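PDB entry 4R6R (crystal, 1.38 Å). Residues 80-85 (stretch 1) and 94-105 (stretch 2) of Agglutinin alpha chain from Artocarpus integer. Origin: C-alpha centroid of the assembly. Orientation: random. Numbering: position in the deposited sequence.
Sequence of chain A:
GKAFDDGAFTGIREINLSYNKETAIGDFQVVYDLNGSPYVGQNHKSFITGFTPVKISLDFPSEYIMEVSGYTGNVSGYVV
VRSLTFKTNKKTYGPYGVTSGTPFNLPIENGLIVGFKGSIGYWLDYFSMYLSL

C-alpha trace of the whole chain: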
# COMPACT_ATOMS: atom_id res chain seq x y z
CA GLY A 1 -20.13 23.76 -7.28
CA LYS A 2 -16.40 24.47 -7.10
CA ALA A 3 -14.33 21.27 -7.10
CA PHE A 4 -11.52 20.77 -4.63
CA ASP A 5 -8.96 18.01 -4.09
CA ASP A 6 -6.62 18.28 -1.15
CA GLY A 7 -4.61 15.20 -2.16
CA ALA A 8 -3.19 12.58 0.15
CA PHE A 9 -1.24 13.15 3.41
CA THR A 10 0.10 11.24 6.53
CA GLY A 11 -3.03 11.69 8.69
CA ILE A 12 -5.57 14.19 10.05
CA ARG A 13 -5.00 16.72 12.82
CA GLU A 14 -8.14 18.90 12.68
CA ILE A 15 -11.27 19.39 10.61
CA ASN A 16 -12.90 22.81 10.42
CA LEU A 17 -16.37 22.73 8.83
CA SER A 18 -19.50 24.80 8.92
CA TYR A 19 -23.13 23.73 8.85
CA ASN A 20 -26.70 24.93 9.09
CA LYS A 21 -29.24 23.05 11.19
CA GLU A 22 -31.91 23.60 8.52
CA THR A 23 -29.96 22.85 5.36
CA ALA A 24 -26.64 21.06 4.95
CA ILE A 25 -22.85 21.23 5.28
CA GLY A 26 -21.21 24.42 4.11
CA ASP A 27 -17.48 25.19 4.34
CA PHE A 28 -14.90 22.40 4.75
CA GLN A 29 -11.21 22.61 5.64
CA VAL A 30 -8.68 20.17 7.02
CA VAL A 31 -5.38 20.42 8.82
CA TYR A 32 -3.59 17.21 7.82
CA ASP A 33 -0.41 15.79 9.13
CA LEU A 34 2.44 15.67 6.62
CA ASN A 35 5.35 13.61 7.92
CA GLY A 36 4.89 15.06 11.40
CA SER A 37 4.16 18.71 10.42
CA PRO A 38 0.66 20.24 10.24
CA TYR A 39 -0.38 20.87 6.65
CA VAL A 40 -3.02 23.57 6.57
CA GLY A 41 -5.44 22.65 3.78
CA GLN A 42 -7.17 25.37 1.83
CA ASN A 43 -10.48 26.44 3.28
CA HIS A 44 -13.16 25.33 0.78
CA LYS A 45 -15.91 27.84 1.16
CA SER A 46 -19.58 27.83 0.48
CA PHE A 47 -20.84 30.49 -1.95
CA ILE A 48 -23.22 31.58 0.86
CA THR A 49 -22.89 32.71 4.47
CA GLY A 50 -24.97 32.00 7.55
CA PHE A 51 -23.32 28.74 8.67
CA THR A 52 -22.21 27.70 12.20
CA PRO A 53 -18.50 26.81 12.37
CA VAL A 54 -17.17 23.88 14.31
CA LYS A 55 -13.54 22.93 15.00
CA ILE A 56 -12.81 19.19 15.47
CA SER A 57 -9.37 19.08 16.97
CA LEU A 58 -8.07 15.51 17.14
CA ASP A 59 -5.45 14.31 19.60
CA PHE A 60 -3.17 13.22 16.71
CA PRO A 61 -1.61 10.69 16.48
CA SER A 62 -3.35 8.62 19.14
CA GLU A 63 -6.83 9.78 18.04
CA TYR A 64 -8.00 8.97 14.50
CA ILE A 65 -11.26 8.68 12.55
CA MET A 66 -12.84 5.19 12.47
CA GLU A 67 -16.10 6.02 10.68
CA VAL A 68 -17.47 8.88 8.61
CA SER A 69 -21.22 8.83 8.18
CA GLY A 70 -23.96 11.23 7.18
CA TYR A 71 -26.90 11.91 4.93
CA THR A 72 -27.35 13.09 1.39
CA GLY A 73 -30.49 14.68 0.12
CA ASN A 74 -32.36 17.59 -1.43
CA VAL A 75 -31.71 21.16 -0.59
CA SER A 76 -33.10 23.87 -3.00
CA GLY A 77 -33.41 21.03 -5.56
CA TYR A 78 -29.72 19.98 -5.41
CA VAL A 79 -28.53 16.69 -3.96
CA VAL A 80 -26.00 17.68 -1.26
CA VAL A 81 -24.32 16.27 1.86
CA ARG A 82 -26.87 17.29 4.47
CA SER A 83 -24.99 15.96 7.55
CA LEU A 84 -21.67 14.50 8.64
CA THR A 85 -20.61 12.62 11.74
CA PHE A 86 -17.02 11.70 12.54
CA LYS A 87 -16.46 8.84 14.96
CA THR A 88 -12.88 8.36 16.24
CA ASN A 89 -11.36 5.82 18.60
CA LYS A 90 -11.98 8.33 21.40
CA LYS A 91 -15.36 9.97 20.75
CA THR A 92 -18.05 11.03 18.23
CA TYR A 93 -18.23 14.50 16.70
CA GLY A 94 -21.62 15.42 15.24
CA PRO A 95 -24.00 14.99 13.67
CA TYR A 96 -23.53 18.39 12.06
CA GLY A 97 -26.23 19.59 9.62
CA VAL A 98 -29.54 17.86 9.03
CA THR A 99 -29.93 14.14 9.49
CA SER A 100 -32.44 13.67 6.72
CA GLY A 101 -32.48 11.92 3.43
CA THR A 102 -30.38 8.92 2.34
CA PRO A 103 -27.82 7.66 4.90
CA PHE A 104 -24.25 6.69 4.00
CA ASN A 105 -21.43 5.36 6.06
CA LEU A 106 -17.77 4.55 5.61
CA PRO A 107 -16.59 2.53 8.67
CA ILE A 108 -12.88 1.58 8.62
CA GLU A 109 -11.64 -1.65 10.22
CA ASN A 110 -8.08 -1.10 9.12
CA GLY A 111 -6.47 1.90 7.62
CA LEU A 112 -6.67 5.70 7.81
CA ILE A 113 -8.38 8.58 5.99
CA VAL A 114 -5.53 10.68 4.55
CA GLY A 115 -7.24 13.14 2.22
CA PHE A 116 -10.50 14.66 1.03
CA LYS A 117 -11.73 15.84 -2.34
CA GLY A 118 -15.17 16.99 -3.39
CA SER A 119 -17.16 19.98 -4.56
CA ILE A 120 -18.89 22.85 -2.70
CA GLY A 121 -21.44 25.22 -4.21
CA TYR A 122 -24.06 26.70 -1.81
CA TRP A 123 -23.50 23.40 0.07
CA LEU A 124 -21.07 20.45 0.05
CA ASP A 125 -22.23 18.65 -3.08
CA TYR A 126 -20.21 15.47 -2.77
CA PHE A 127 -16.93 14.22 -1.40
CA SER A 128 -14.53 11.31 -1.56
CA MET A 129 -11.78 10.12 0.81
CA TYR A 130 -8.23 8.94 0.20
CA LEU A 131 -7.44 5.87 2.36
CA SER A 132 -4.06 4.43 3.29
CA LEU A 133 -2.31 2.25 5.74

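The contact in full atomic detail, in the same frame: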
# COMPACT_ATOMS: atom_id res chain seq x y z
N VAL A 80 -27.21 17.18 -2.00
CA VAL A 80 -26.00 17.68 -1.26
C VAL A 80 -25.76 16.80 -0.02
O VAL A 80 -26.57 15.94 0.28
CB VAL A 80 -26.15 19.19 -0.87
CG1 VAL A 80 -26.36 20.03 -2.15
CG2 VAL A 80 -27.33 19.39 0.07
N VAL A 81 -24.61 16.97 0.63
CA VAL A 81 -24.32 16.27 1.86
C VAL A 81 -24.96 17.12 2.98
O VAL A 81 -24.50 18.21 3.31
CB VAL A 81 -22.81 16.19 2.05
CG1 VAL A 81 -22.47 15.49 3.37
CG2 VAL A 81 -22.25 15.44 0.85
N ARG A 82 -26.09 16.61 3.46
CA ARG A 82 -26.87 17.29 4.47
C ARG A 82 -26.30 17.17 5.90
O ARG A 82 -26.47 18.10 6.68
CB ARG A 82 -28.32 16.79 4.48
CG ARG A 82 -29.01 17.17 3.15
CD ARG A 82 -30.52 17.21 3.27
NE ARG A 82 -30.87 18.46 3.97
CZ ARG A 82 -32.10 18.74 4.40
NH1 ARG A 82 -33.09 17.86 4.20
NH2 ARG A 82 -32.31 19.86 5.02
N SER A 83 -25.58 16.07 6.25
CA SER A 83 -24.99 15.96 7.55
C SER A 83 -23.74 15.12 7.44
O SER A 83 -23.61 14.30 6.55
CB SER A 83 -25.99 15.29 8.53
OG SER A 83 -25.56 15.08 9.82
N LEU A 84 -22.88 15.34 8.42
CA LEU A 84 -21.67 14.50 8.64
C LEU A 84 -21.53 14.24 10.11
O LEU A 84 -21.77 15.11 10.99
CB LEU A 84 -20.40 15.21 8.19
CG LEU A 84 -20.30 15.39 6.69
CD1 LEU A 84 -19.16 16.37 6.34
CD2 LEU A 84 -20.03 14.04 6.02
N THR A 85 -21.06 13.03 10.39
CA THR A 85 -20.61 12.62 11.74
C THR A 85 -19.27 11.94 11.62
O THR A 85 -19.06 11.12 10.72
CB THR A 85 -21.61 11.62 12.35
OG1 THR A 85 -22.89 12.28 12.42
CG2 THR A 85 -21.14 11.18 13.77
N GLY A 94 -20.45 15.27 16.08
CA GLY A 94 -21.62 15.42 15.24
C GLY A 94 -22.78 14.53 15.76
O GLY A 94 -22.70 13.96 16.86
N PRO A 95 -23.87 14.44 15.01
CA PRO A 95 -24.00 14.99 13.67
C PRO A 95 -24.08 16.50 13.56
O PRO A 95 -24.61 17.21 14.43
CB PRO A 95 -25.31 14.41 13.19
CG PRO A 95 -26.13 14.24 14.46
CD PRO A 95 -25.08 13.68 15.42
N TYR A 96 -23.47 16.96 12.49
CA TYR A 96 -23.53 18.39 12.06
C TYR A 96 -24.40 18.47 10.84
O TYR A 96 -24.19 17.72 9.88
CB TYR A 96 -22.13 18.90 11.71
CG TYR A 96 -21.18 18.71 12.87
CD1 TYR A 96 -21.36 19.41 14.06
CD2 TYR A 96 -20.12 17.79 12.77
CE1 TYR A 96 -20.49 19.23 15.15
CE2 TYR A 96 -19.25 17.60 13.81
CZ TYR A 96 -19.45 18.34 14.99
OH TYR A 96 -18.57 18.10 16.04
N GLY A 97 -25.36 19.40 10.80
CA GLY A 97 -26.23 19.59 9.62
C GLY A 97 -27.59 19.00 9.91
O GLY A 97 -28.08 19.05 11.09
N VAL A 98 -28.21 18.39 8.92
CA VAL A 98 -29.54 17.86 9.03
C VAL A 98 -29.51 16.37 8.73
O VAL A 98 -29.11 15.95 7.59
CB VAL A 98 -30.49 18.57 8.04
CG1 VAL A 98 -31.89 17.94 8.06
CG2 VAL A 98 -30.54 20.05 8.35
N THR A 99 -29.97 15.58 9.69
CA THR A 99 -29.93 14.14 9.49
C THR A 99 -31.16 13.60 8.78
O THR A 99 -31.93 12.82 9.36
CB THR A 99 -29.69 13.43 10.82
OG1 THR A 99 -30.63 13.95 11.80
CG2 THR A 99 -28.27 13.73 11.34
N SER A 100 -31.29 14.02 7.54
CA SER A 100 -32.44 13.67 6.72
C SER A 100 -31.97 13.32 5.36
O SER A 100 -31.03 13.91 4.84
CB SER A 100 -33.35 14.90 6.54
OG SER A 100 -34.09 15.06 7.73
N GLY A 101 -32.67 12.34 4.79
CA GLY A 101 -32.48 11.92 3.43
C GLY A 101 -31.95 10.50 3.38
O GLY A 101 -32.46 9.63 4.08
N THR A 102 -30.94 10.28 2.55
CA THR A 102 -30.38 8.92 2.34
C THR A 102 -29.10 8.79 3.18
O THR A 102 -28.15 9.53 2.93
CB THR A 102 -30.03 8.72 0.87
OG1 THR A 102 -31.19 8.92 0.05
CG2 THR A 102 -29.53 7.30 0.58
N PRO A 103 -29.05 7.84 4.12
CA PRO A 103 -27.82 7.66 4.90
C PRO A 103 -26.71 7.06 4.05
O PRO A 103 -26.95 6.37 3.04
CB PRO A 103 -28.23 6.69 5.99
CG PRO A 103 -29.30 5.83 5.33
CD PRO A 103 -30.05 6.80 4.45
N PHE A 104 -25.48 7.40 4.46
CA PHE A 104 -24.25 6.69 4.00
C PHE A 104 -23.34 6.55 5.17
O PHE A 104 -23.39 7.24 6.21
CB PHE A 104 -23.57 7.42 2.82
CG PHE A 104 -22.94 8.70 3.23
CD1 PHE A 104 -21.59 8.70 3.70
CD2 PHE A 104 -23.67 9.89 3.24
CE1 PHE A 104 -21.02 9.87 4.17
CE2 PHE A 104 -23.06 11.08 3.67
CZ PHE A 104 -21.74 11.05 4.15
N ASN A 105 -22.46 5.56 5.04
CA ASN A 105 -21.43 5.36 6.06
C ASN A 105 -20.20 4.67 5.50
O ASN A 105 -20.31 3.75 4.64
CB ASN A 105 -21.93 4.67 7.30
CG ASN A 105 -22.29 3.24 7.05
OD1 ASN A 105 -21.99 2.38 7.88
ND2 ASN A 105 -22.97 2.95 5.93

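Residues 80-85 form one continuous strand, and residues 94-97 run beside it as an antiparallel neighbour, their axes approaching to 4.6 Å with 158° between the N-to-C directions. A loop then carries the chain past Arg 82, and a second strand, 102-105, returns at a distance, its axis no closer than 9.1 Å. Together the two stretches bury 530 Å².

Gly 94 opens stretch 2 at phi 107°, psi -173°, angles that by themselves call for glycine; a CB here would also lie 2.8 Å from O of Leu 84, a clash. The peptide bond from Gly 94 to Pro 95 is cis. Pro 95 lies against Thr 85, with OG1 of Thr 85 3.2 Å from CA and 3.3 Å from CB of Pro 95, a packing contact of hydroxyl against ring. CA of Pro 95 also offers its hydrogen to O of Leu 84, at 3.5 Å.

Tyr 96 is the centre of the pairing. It forms an antiparallel hydrogen-bonded pair with Leu 84, in which each backbone both gives and receives: N of Tyr 96 donates to O of Leu 84 at 2.9 Å and a nearly straight 175°, and N of Leu 84 donates to O of Tyr 96 at 3.1 Å. The same Tyr 96 O accepts a hydrogen bond from OG of Ser 83 at 3.0 Å and a CA-H...O contact from CA of Ser 83, also at 3.0 Å. One carbonyl thus gathers the side chain and backbone of Ser 83 as well as the amide that follows. The side chains of Tyr 96 and Leu 84 share a face of the sheet.

Gly 97 sits opposite Ser 83 in a non-hydrogen-bonded pair, their CA atoms only 4.4 Å apart. At phi 104° and psi -143°, angles that by themselves call for glycine, a CB on Gly 97 would point toward stretch 1 and fall 2.1 Å from O of Arg 82, a clash. Instead, CA of Gly 97 makes a CA-H...O contact with that oxygen at 3.3 Å. The next amide completes the ladder, N of Val 98 donating to O of Arg 82 at 2.9 Å and 167°. The Val 98 side chain covers one face of the Arg 82 guanidinium, its CG1 3.6 Å from NH2 of Arg 82; an apolar methyl can pack there while the guanidinium bonds through NE and NH2 elsewhere in the structure.

Thr 99 points its CA-to-CB bond away, yet its CG2 still comes within 3.4 Å of OG of Ser 83. The chain bends at Thr 99, where N of Ser 100 gives a weak hydrogen bond to O of Val 98 at 2.9 Å; O of Ser 100 lies 3.7 Å from CD of Arg 82.

Beyond Gly 101, Phe 104 reaches back. Its CA-to-CB bond points sideways, but the ring end comes nearer and meets stretch 1 edge-on: CZ of Phe 104 lies 3.9 Å from CD2 of Leu 84, and CE2 of Phe 104 4.5 Å from CG1 of Val 81, an apolar contact among buried side chains.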